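PDB 1L1L: ribonucleoside triphosphate reductase from Lactobacillus leichmannii, which catalyses the adenosylcobalamin-dependent reduction of ribonucleoside triphosphates to 2'-deoxyribonucleoside triphosphates, working as an allosterically regulated monomer. Local coordinates for residues A[333-336]-A[337-340]; A[340-344]-A[345-349]; A[655-658]-A[659-662]. All blocks are in the same frame, centred on the assembly; numbering follows the deposited sequence.

Interaction 1. Residues A[333-336]-A[337-340]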
ATOM      1  N   PHE A 333      15.954 -18.589  -1.599  1.00 26.92           N
ATOM      2  CA  PHE A 333      15.097 -17.418  -1.519  1.00 26.78           C
ATOM      3  C   PHE A 333      14.365 -17.426  -0.177  1.00 26.09           C
ATOM      4  O   PHE A 333      14.424 -16.463   0.576  1.00 25.92           O
ATOM      5  CB  PHE A 333      14.100 -17.430  -2.670  1.00 26.78           C
ATOM      6  CG  PHE A 333      13.022 -16.384  -2.541  1.00 26.84           C
ATOM      7  CD1 PHE A 333      13.323 -15.037  -2.686  1.00 26.44           C
ATOM      8  CD2 PHE A 333      11.716 -16.755  -2.237  1.00 26.29           C
ATOM      9  CE1 PHE A 333      12.327 -14.056  -2.525  1.00 27.27           C
ATOM     10  CE2 PHE A 333      10.705 -15.777  -2.074  1.00 26.47           C
ATOM     11  CZ  PHE A 333      11.020 -14.439  -2.217  1.00 26.70           C
ATOM     12  N   ILE A 334      13.706 -18.534   0.148  1.00 26.47           N
ATOM     13  CA  ILE A 334      12.977 -18.612   1.401  1.00 25.34           C
ATOM     14  C   ILE A 334      13.821 -18.251   2.624  1.00 25.94           C
ATOM     15  O   ILE A 334      13.303 -17.671   3.580  1.00 25.81           O
ATOM     16  CB  ILE A 334      12.342 -20.020   1.577  1.00 25.74           C
ATOM     17  CG1 ILE A 334      11.382 -20.283   0.411  1.00 24.62           C
ATOM     18  CG2 ILE A 334      11.605 -20.114   2.910  1.00 24.72           C
ATOM     19  CD1 ILE A 334      10.775 -21.664   0.383  1.00 26.88           C
ATOM     20  N   SER A 335      15.122 -18.563   2.595  1.00 25.51           N
ATOM     21  CA  SER A 335      15.989 -18.267   3.732  1.00 26.87           C
ATOM     22  C   SER A 335      16.777 -16.968   3.631  1.00 26.64           C
ATOM     23  O   SER A 335      17.481 -16.611   4.570  1.00 27.88           O
ATOM     24  CB  SER A 335      16.997 -19.415   3.953  1.00 27.85           C
ATOM     25  OG  SER A 335      16.321 -20.632   4.220  1.00 30.74           O
ATOM     26  N   MET A 336      16.646 -16.243   2.524  1.00 27.52           N
ATOM     27  CA  MET A 336      17.442 -15.029   2.374  1.00 26.50           C
ATOM     28  C   MET A 336      17.332 -13.977   3.471  1.00 27.38           C
ATOM     29  O   MET A 336      18.344 -13.376   3.846  1.00 27.47           O
ATOM     30  CB  MET A 336      17.206 -14.405   0.999  1.00 28.06           C
ATOM     31  CG  MET A 336      15.902 -13.632   0.819  1.00 27.66           C
ATOM     32  SD  MET A 336      15.867 -12.998  -0.861  1.00 26.28           S
ATOM     33  CE  MET A 336      16.841 -11.486  -0.686  1.00 28.50           C
ATOM     34  N   LYS A 337      16.137 -13.757   4.024  1.00 26.63           N
ATOM     35  CA  LYS A 337      15.992 -12.754   5.073  1.00 27.83           C
ATOM     36  C   LYS A 337      16.466 -13.204   6.454  1.00 28.40           C
ATOM     37  O   LYS A 337      16.456 -12.423   7.404  1.00 28.51           O
ATOM     38  CB  LYS A 337      14.533 -12.262   5.169  1.00 27.37           C
ATOM     39  CG  LYS A 337      14.097 -11.364   4.016  1.00 28.16           C
ATOM     40  CD  LYS A 337      12.671 -10.833   4.217  1.00 27.05           C
ATOM     41  CE  LYS A 337      12.531 -10.008   5.487  1.00 28.62           C
ATOM     42  NZ  LYS A 337      11.192  -9.346   5.583  1.00 29.13           N
ATOM     43  N   GLN A 338      16.887 -14.460   6.577  1.00 30.10           N
ATOM     44  CA  GLN A 338      17.356 -14.940   7.872  1.00 31.23           C
ATOM     45  C   GLN A 338      18.830 -14.571   8.104  1.00 32.58           C
ATOM     46  O   GLN A 338      19.308 -14.563   9.242  1.00 33.51           O
ATOM     47  CB  GLN A 338      17.094 -16.454   7.993  1.00 31.47           C
ATOM     48  CG  GLN A 338      15.636 -16.749   8.404  1.00 31.51           C
ATOM     49  CD  GLN A 338      15.197 -18.196   8.203  1.00 31.32           C
ATOM     50  OE1 GLN A 338      15.342 -18.756   7.121  1.00 33.09           O
ATOM     51  NE2 GLN A 338      14.634 -18.794   9.246  1.00 30.98           N
ATOM     52  N   ASP A 339      19.537 -14.237   7.031  1.00 34.16           N
ATOM     53  CA  ASP A 339      20.937 -13.816   7.134  1.00 35.99           C
ATOM     54  C   ASP A 339      20.926 -12.459   7.833  1.00 37.23           C
ATOM     55  O   ASP A 339      20.587 -11.443   7.221  1.00 36.95           O
ATOM     56  CB  ASP A 339      21.557 -13.691   5.737  1.00 36.54           C
ATOM     57  CG  ASP A 339      22.956 -13.075   5.759  1.00 38.09           C
ATOM     58  OD1 ASP A 339      23.698 -13.270   4.772  1.00 39.04           O
ATOM     59  OD2 ASP A 339      23.315 -12.387   6.744  1.00 38.11           O
ATOM     60  N   GLN A 340      21.295 -12.453   9.111  1.00 37.76           N
ATOM     61  CA  GLN A 340      21.289 -11.241   9.923  1.00 39.31           C
ATOM     62  C   GLN A 340      21.996 -10.009   9.347  1.00 40.19           C
ATOM     63  O   GLN A 340      21.417  -8.919   9.340  1.00 40.15           O
ATOM     64  CB  GLN A 340      21.842 -11.553  11.318  1.00 39.95           C
ATOM     65  CG  GLN A 340      21.002 -12.561  12.095  1.00 41.20           C
ATOM     66  CD  GLN A 340      19.567 -12.105  12.290  1.00 41.70           C
ATOM     67  OE1 GLN A 340      19.298 -11.127  12.992  1.00 43.35           O
ATOM     68  NE2 GLN A 340      18.637 -12.810  11.660  1.00 42.58           N
TER
HETATM   69  O   HOH W   1      13.432 -14.491   2.569  1.00 32.55           O
HETATM   70  O   HOH W   2      14.270 -15.904   5.420  1.00 60.83           O
HETATM   71  O   HOH W   3      14.891 -21.182   6.103  1.00 46.13           O
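Gln-338 folds its side chain back along the chain onto Ser-335, while its backbone N closes a turn on that same residue. The bond from Gln-338 N to Ser-335 O is 3.0 Å long and fairly straight (158° at the hydrogen), with the donor standing well above the carbonyl plane. At the base of the glutamine, CB lies 3.4 Å from Ser-335 O. CG sits beside the glutamine's own backbone N (chi1 -81°), and the chain then runs extended, which carries the amide along the serine instead of out from the turn. At the tip OE1 comes to 3.5 Å from Ser-335 CA, close to OG as well. A water gives OE1 a proton at 2.7 Å and also lies against Ser-335 OG, though that second distance is doubtfully short. The other amide atom, NE2, turns to Glu-372, with which it makes a weak hydrogen bond.

The backbone angles of Met-336 and Lys-337 make this a type I turn, and it lets the chain leave helix 331-335 on its way to helix 340-347. Both helices belong to the crossover between the parallel strands 322-327 and 350-356 of the alpha-beta barrel.

Where the next helical bond would be expected, a water intervenes: it accepts from Lys-337 N at 3.2 Å and can donate to Phe-333 O at 3.0 Å. The side chains of the turn's two middle residues diverge. Met-336 packs on Ala-302 and Asn-306 of helix 298-313, whereas Lys-337 carries NZ to Ser-350 O. Beyond the turn, Asp-339 is the N-cap of helix 340-347, its OD2 accepting from Lys-342 N. Gln-340 curls back so that NE2 donates to Gln-338 O at 3.1 Å.

Interaction 2. Residues A[340-344]-A[345-349]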
ATOM      1  N   GLN A 340      21.295 -12.453   9.111  1.00 37.76           N
ATOM      2  CA  GLN A 340      21.289 -11.241   9.923  1.00 39.31           C
ATOM      3  C   GLN A 340      21.996 -10.009   9.347  1.00 40.19           C
ATOM      4  O   GLN A 340      21.417  -8.919   9.340  1.00 40.15           O
ATOM      5  CB  GLN A 340      21.842 -11.553  11.318  1.00 39.95           C
ATOM      6  CG  GLN A 340      21.002 -12.561  12.095  1.00 41.20           C
ATOM      7  CD  GLN A 340      19.567 -12.105  12.290  1.00 41.70           C
ATOM      8  OE1 GLN A 340      19.298 -11.127  12.992  1.00 43.35           O
ATOM      9  NE2 GLN A 340      18.637 -12.810  11.660  1.00 42.58           N
ATOM     10  N   GLU A 341      23.231 -10.172   8.868  1.00 40.71           N
ATOM     11  CA  GLU A 341      23.985  -9.051   8.300  1.00 41.41           C
ATOM     12  C   GLU A 341      23.288  -8.435   7.088  1.00 41.00           C
ATOM     13  O   GLU A 341      23.131  -7.212   7.013  1.00 41.12           O
ATOM     14  CB  GLU A 341      25.392  -9.481   7.872  1.00 43.03           C
ATOM     15  CG  GLU A 341      26.192  -8.324   7.291  1.00 46.01           C
ATOM     16  CD  GLU A 341      27.252  -8.754   6.296  1.00 48.19           C
ATOM     17  OE1 GLU A 341      28.274  -9.345   6.714  1.00 48.81           O
ATOM     18  OE2 GLU A 341      27.057  -8.500   5.087  1.00 49.58           O
ATOM     19  N   LYS A 342      22.894  -9.282   6.138  1.00 39.87           N
ATOM     20  CA  LYS A 342      22.222  -8.819   4.929  1.00 39.87           C
ATOM     21  C   LYS A 342      20.794  -8.341   5.177  1.00 39.42           C
ATOM     22  O   LYS A 342      20.269  -7.531   4.410  1.00 39.77           O
ATOM     23  CB  LYS A 342      22.243  -9.911   3.859  1.00 39.45           C
ATOM     24  CG  LYS A 342      23.633 -10.112   3.264  1.00 40.09           C
ATOM     25  CD  LYS A 342      23.605 -10.878   1.960  1.00 40.61           C
ATOM     26  CE  LYS A 342      24.995 -10.881   1.318  1.00 40.67           C
ATOM     27  NZ  LYS A 342      25.008 -11.518  -0.028  1.00 41.16           N
ATOM     28  N   LEU A 343      20.173  -8.842   6.240  1.00 38.60           N
ATOM     29  CA  LEU A 343      18.826  -8.427   6.601  1.00 38.42           C
ATOM     30  C   LEU A 343      18.919  -6.981   7.065  1.00 39.24           C
ATOM     31  O   LEU A 343      18.100  -6.144   6.686  1.00 38.44           O
ATOM     32  CB  LEU A 343      18.262  -9.281   7.746  1.00 37.47           C
ATOM     33  CG  LEU A 343      16.970  -8.734   8.364  1.00 37.03           C
ATOM     34  CD1 LEU A 343      15.812  -8.932   7.386  1.00 36.14           C
ATOM     35  CD2 LEU A 343      16.680  -9.430   9.678  1.00 36.11           C
ATOM     36  N   MET A 344      19.924  -6.690   7.885  1.00 39.65           N
ATOM     37  CA  MET A 344      20.111  -5.339   8.395  1.00 41.01           C
ATOM     38  C   MET A 344      20.571  -4.366   7.308  1.00 39.94           C
ATOM     39  O   MET A 344      20.270  -3.173   7.378  1.00 39.69           O
ATOM     40  CB  MET A 344      21.115  -5.331   9.560  1.00 44.40           C
ATOM     41  CG  MET A 344      20.546  -5.822  10.897  1.00 48.76           C
ATOM     42  SD  MET A 344      21.711  -5.639  12.303  1.00 54.94           S
ATOM     43  CE  MET A 344      22.169  -7.383  12.633  1.00 53.46           C
ATOM     44  N   HIS A 345      21.275  -4.870   6.297  1.00 37.90           N
ATOM     45  CA  HIS A 345      21.758  -4.000   5.230  1.00 37.17           C
ATOM     46  C   HIS A 345      20.741  -3.647   4.144  1.00 36.13           C
ATOM     47  O   HIS A 345      20.769  -2.535   3.613  1.00 36.21           O
ATOM     48  CB  HIS A 345      23.006  -4.591   4.573  1.00 36.50           C
ATOM     49  CG  HIS A 345      23.648  -3.679   3.571  1.00 36.72           C
ATOM     50  ND1 HIS A 345      23.333  -3.705   2.231  1.00 36.13           N
ATOM     51  CD2 HIS A 345      24.583  -2.710   3.717  1.00 37.28           C
ATOM     52  CE1 HIS A 345      24.048  -2.793   1.593  1.00 36.47           C
ATOM     53  NE2 HIS A 345      24.814  -2.174   2.472  1.00 37.24           N
ATOM     54  N   HIS A 346      19.849  -4.567   3.798  1.00 34.48           N
ATOM     55  CA  HIS A 346      18.873  -4.253   2.754  1.00 33.27           C
ATOM     56  C   HIS A 346      17.708  -5.213   2.563  1.00 32.04           C
ATOM     57  O   HIS A 346      16.662  -4.813   2.042  1.00 31.53           O
ATOM     58  CB  HIS A 346      19.576  -4.093   1.402  1.00 33.64           C
ATOM     59  CG  HIS A 346      20.207  -5.354   0.892  1.00 34.64           C
ATOM     60  ND1 HIS A 346      21.447  -5.790   1.312  1.00 35.27           N
ATOM     61  CD2 HIS A 346      19.769  -6.272  -0.002  1.00 34.47           C
ATOM     62  CE1 HIS A 346      21.747  -6.920   0.693  1.00 34.62           C
ATOM     63  NE2 HIS A 346      20.745  -7.235  -0.109  1.00 34.86           N
ATOM     64  N   ARG A 347      17.868  -6.473   2.959  1.00 30.22           N
ATOM     65  CA  ARG A 347      16.786  -7.433   2.759  1.00 28.54           C
ATOM     66  C   ARG A 347      15.532  -7.134   3.562  1.00 27.71           C
ATOM     67  O   ARG A 347      14.496  -7.781   3.392  1.00 27.46           O
ATOM     68  CB  ARG A 347      17.297  -8.852   3.020  1.00 28.20           C
ATOM     69  CG  ARG A 347      18.321  -9.258   1.975  1.00 28.24           C
ATOM     70  CD  ARG A 347      18.798 -10.694   2.144  1.00 28.20           C
ATOM     71  NE  ARG A 347      19.776 -11.033   1.118  1.00 28.00           N
ATOM     72  CZ  ARG A 347      20.534 -12.129   1.142  1.00 29.58           C
ATOM     73  NH1 ARG A 347      20.412 -12.985   2.144  1.00 27.35           N
ATOM     74  NH2 ARG A 347      21.413 -12.357   0.174  1.00 29.44           N
ATOM     75  N   TRP A 348      15.627  -6.148   4.438  1.00 26.49           N
ATOM     76  CA  TRP A 348      14.474  -5.742   5.220  1.00 27.38           C
ATOM     77  C   TRP A 348      13.492  -5.027   4.289  1.00 27.30           C
ATOM     78  O   TRP A 348      12.311  -4.913   4.602  1.00 26.08           O
ATOM     79  CB  TRP A 348      14.897  -4.777   6.321  1.00 27.66           C
ATOM     80  CG  TRP A 348      15.677  -3.596   5.799  1.00 29.16           C
ATOM     81  CD1 TRP A 348      17.036  -3.489   5.687  1.00 29.51           C
ATOM     82  CD2 TRP A 348      15.135  -2.366   5.285  1.00 30.08           C
ATOM     83  NE1 TRP A 348      17.377  -2.273   5.141  1.00 30.29           N
ATOM     84  CE2 TRP A 348      16.229  -1.564   4.885  1.00 31.28           C
ATOM     85  CE3 TRP A 348      13.835  -1.868   5.127  1.00 30.29           C
ATOM     86  CZ2 TRP A 348      16.059  -0.285   4.334  1.00 31.40           C
ATOM     87  CZ3 TRP A 348      13.668  -0.596   4.578  1.00 30.72           C
ATOM     88  CH2 TRP A 348      14.772   0.177   4.191  1.00 30.85           C
ATOM     89  N   ALA A 349      14.002  -4.566   3.147  1.00 27.47           N
ATOM     90  CA  ALA A 349      13.229  -3.808   2.146  1.00 27.54           C
ATOM     91  C   ALA A 349      11.952  -4.449   1.601  1.00 28.00           C
ATOM     92  O   ALA A 349      11.024  -3.743   1.163  1.00 27.31           O
ATOM     93  CB  ALA A 349      14.143  -3.423   0.985  1.00 27.17           C
TER
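Lys-342 O takes two backbone donors at once: His-346 N at 3.1 Å and Arg-347 N at 3.0 Å. The arginine bond is the straighter, at 171°. One residue earlier, His-345 N still donates to Glu-341 O (3.1 Å), as in a regular alpha helix, while the next bond along, Trp-348 N to Leu-343 O, is weak. The five-residue step from Lys-342 to Arg-347 is a pi-type turn, a widening that marks the last turn of helix 340-347 just ahead of strand 350-356 in the barrel sheet.

Lys-342 O also stands over one face of the His-346 ring, offset toward its rim. That ring is held through both nitrogens: NE2 bonds to Asp-303 OD1 on helix 298-313, and ND1 meets His-345 ND1 at 3.0 Å, where either could be the donor. The carbonyl of His-345 receives Lys-310 NZ from the same neighbouring helix.

Arg-347 is similarly engaged. Its NE forms a salt bridge with Asp-303 and its NH1 reaches Met-336 O, which fixes the plane of the guanidinium. Over one face lies Lys-342 CD, 3.2 Å from Arg-347 NH2, the extended lysine chain crossing the arginine at a slant. This leaves Lys-342 NZ 3.7 Å from Arg-347 NH2, two like charges whose repulsion the Asp-303 carboxylate may soften. Trp-348 has its CG between backbone N and carbonyl carbon (chi1 54°), a setting that brings the ring edge to Leu-343 O, with Trp-348 CD1 only 3.0 Å from it.

Interaction 3. Residues A[655-658]-A[659-662]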
ATOM      1  N   ASP A 655       2.444 -18.262  21.049  1.00 42.30           N
ATOM      2  CA  ASP A 655       3.360 -19.373  20.813  1.00 44.23           C
ATOM      3  C   ASP A 655       2.680 -20.704  21.125  1.00 44.07           C
ATOM      4  O   ASP A 655       3.009 -21.730  20.531  1.00 44.46           O
ATOM      5  CB  ASP A 655       4.622 -19.220  21.660  1.00 46.24           C
ATOM      6  CG  ASP A 655       4.375 -18.446  22.933  1.00 48.29           C
ATOM      7  OD1 ASP A 655       3.420 -18.791  23.671  1.00 49.99           O
ATOM      8  OD2 ASP A 655       5.143 -17.492  23.191  1.00 49.78           O
ATOM      9  N   SER A 656       1.728 -20.679  22.053  1.00 43.81           N
ATOM     10  CA  SER A 656       1.002 -21.884  22.432  1.00 43.73           C
ATOM     11  C   SER A 656       0.050 -22.321  21.317  1.00 43.36           C
ATOM     12  O   SER A 656      -0.626 -23.343  21.434  1.00 44.20           O
ATOM     13  CB  SER A 656       0.212 -21.638  23.719  1.00 43.58           C
ATOM     14  OG  SER A 656      -0.786 -20.649  23.522  1.00 45.17           O
ATOM     15  N   GLU A 657      -0.006 -21.537  20.242  1.00 42.00           N
ATOM     16  CA  GLU A 657      -0.863 -21.858  19.102  1.00 40.43           C
ATOM     17  C   GLU A 657      -0.037 -22.229  17.876  1.00 39.96           C
ATOM     18  O   GLU A 657      -0.578 -22.677  16.863  1.00 39.84           O
ATOM     19  CB  GLU A 657      -1.761 -20.668  18.748  1.00 40.58           C
ATOM     20  CG  GLU A 657      -2.816 -20.343  19.782  1.00 39.09           C
ATOM     21  CD  GLU A 657      -3.673 -19.154  19.381  1.00 39.13           C
ATOM     22  OE1 GLU A 657      -3.102 -18.060  19.194  1.00 37.18           O
ATOM     23  OE2 GLU A 657      -4.909 -19.317  19.254  1.00 39.00           O
ATOM     24  N   GLY A 658       1.275 -22.034  17.971  1.00 39.19           N
ATOM     25  CA  GLY A 658       2.154 -22.337  16.854  1.00 39.71           C
ATOM     26  C   GLY A 658       1.985 -23.743  16.306  1.00 40.17           C
ATOM     27  O   GLY A 658       2.279 -24.010  15.140  1.00 39.29           O
ATOM     28  N   ASP A 659       1.510 -24.641  17.161  1.00 40.90           N
ATOM     29  CA  ASP A 659       1.295 -26.034  16.792  1.00 41.57           C
ATOM     30  C   ASP A 659       0.126 -26.171  15.841  1.00 40.17           C
ATOM     31  O   ASP A 659      -0.116 -27.251  15.306  1.00 40.77           O
ATOM     32  CB  ASP A 659       1.011 -26.866  18.043  1.00 44.72           C
ATOM     33  CG  ASP A 659       2.142 -26.809  19.040  1.00 47.72           C
ATOM     34  OD1 ASP A 659       3.198 -27.431  18.779  1.00 50.49           O
ATOM     35  OD2 ASP A 659       1.981 -26.130  20.081  1.00 50.69           O
ATOM     36  N   GLN A 660      -0.596 -25.075  15.625  1.00 37.89           N
ATOM     37  CA  GLN A 660      -1.758 -25.098  14.752  1.00 35.87           C
ATOM     38  C   GLN A 660      -1.555 -24.449  13.392  1.00 34.44           C
ATOM     39  O   GLN A 660      -2.385 -24.610  12.509  1.00 34.01           O
ATOM     40  CB  GLN A 660      -2.937 -24.414  15.440  1.00 35.51           C
ATOM     41  CG  GLN A 660      -3.416 -25.079  16.708  1.00 35.05           C
ATOM     42  CD  GLN A 660      -4.526 -24.282  17.358  1.00 35.39           C
ATOM     43  OE1 GLN A 660      -5.534 -23.979  16.726  1.00 35.41           O
ATOM     44  NE2 GLN A 660      -4.344 -23.933  18.624  1.00 36.11           N
ATOM     45  N   VAL A 661      -0.457 -23.719  13.224  1.00 33.74           N
ATOM     46  CA  VAL A 661      -0.179 -23.031  11.966  1.00 32.69           C
ATOM     47  C   VAL A 661      -0.179 -23.924  10.723  1.00 32.48           C
ATOM     48  O   VAL A 661      -0.861 -23.621   9.740  1.00 31.45           O
ATOM     49  CB  VAL A 661       1.175 -22.268  12.036  1.00 32.72           C
ATOM     50  CG1 VAL A 661       1.466 -21.581  10.704  1.00 31.59           C
ATOM     51  CG2 VAL A 661       1.131 -21.244  13.167  1.00 32.47           C
ATOM     52  N   GLU A 662       0.578 -25.018  10.756  1.00 32.02           N
ATOM     53  CA  GLU A 662       0.641 -25.908   9.601  1.00 32.62           C
ATOM     54  C   GLU A 662      -0.728 -26.515   9.318  1.00 31.45           C
ATOM     55  O   GLU A 662      -1.136 -26.621   8.166  1.00 30.61           O
ATOM     56  CB  GLU A 662       1.653 -27.043   9.827  1.00 34.69           C
ATOM     57  CG  GLU A 662       2.115 -27.687   8.514  1.00 37.99           C
ATOM     58  CD  GLU A 662       2.421 -29.165   8.635  1.00 40.38           C
ATOM     59  OE1 GLU A 662       3.244 -29.547   9.499  1.00 40.59           O
ATOM     60  OE2 GLU A 662       1.841 -29.948   7.850  1.00 42.69           O
TER
HETATM   61  O   HOH W   4      -2.091 -25.497  19.633  1.00 55.41           O
HETATM   62  O   HOH W   5      -5.942 -22.005  19.732  1.00 43.35           O
HETATM   63  O   HOH W   6       2.299 -25.434  12.969  1.00 40.80           O
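Glu-657 O accepts a short hydrogen bond from Gln-660 N, 2.7 Å at 157°, with the donor raised above the carbonyl plane. A weak bond follows one residue on, from Val-661 N to Gly-658 O. That glycine oxygen also receives a proton from a water at 2.6 Å, and the water in turn accepts from Glu-662 N at 2.8 Å, so it bridges the gap that a direct helical bond would span.

The two long side chains meet mainly through solvent. Gln-660 NE2 donates to one water that serves Glu-657 OE2 and to a second that serves Ser-656 O; the first of these lies 2.7 Å from Gln-660 NE2. The chains themselves pass at a slant, Gln-660 NE2 standing 4.1 Å from Glu-657 CG, with amide and carboxylate nearly perpendicular (82°). The carboxylate is anchored elsewhere, by Gln-654 N at OE1 and Ile-628 N at OE2.

Packing comes next. Gln-660 CB rests 3.3 Å from Glu-657 O, and Val-661 turns CG2 to Gly-658, 3.6 Å from its O. Val-661 also touches Ala-367 of helix 363-373 and Ile-628 of helix 628-641.

Overlapping type I turns of this sort wind the chain from strand 650-653 into helix 661-667, at the start of a beta-alpha-beta crossover to the parallel neighbouring strand 674-679.

Overall arrangement
All three contacts are local, each closing a few residues of continuous chain. Coming from the N terminus, interaction 1 turns the chain at the end of helix 331-335, and interaction 2 starts on the residue where it stops, Gln-340, so the pair run in series with centres 9 Å apart. They also touch in space, chiefly through Arg-347 and also through Leu-343 against Lys-337, and together lead from helix 331-335 to strand 350-356, with helix 298-313 alongside. Some 300 residues later interaction 3 opens helix 661-667 after strand 650-653; its nearest atoms are about 13 Å from interaction 1 and 18 Å from interaction 2. None crosses another. Strands 350-356 and 650-653 belong to the same sheet of the ten-stranded alpha-beta barrel.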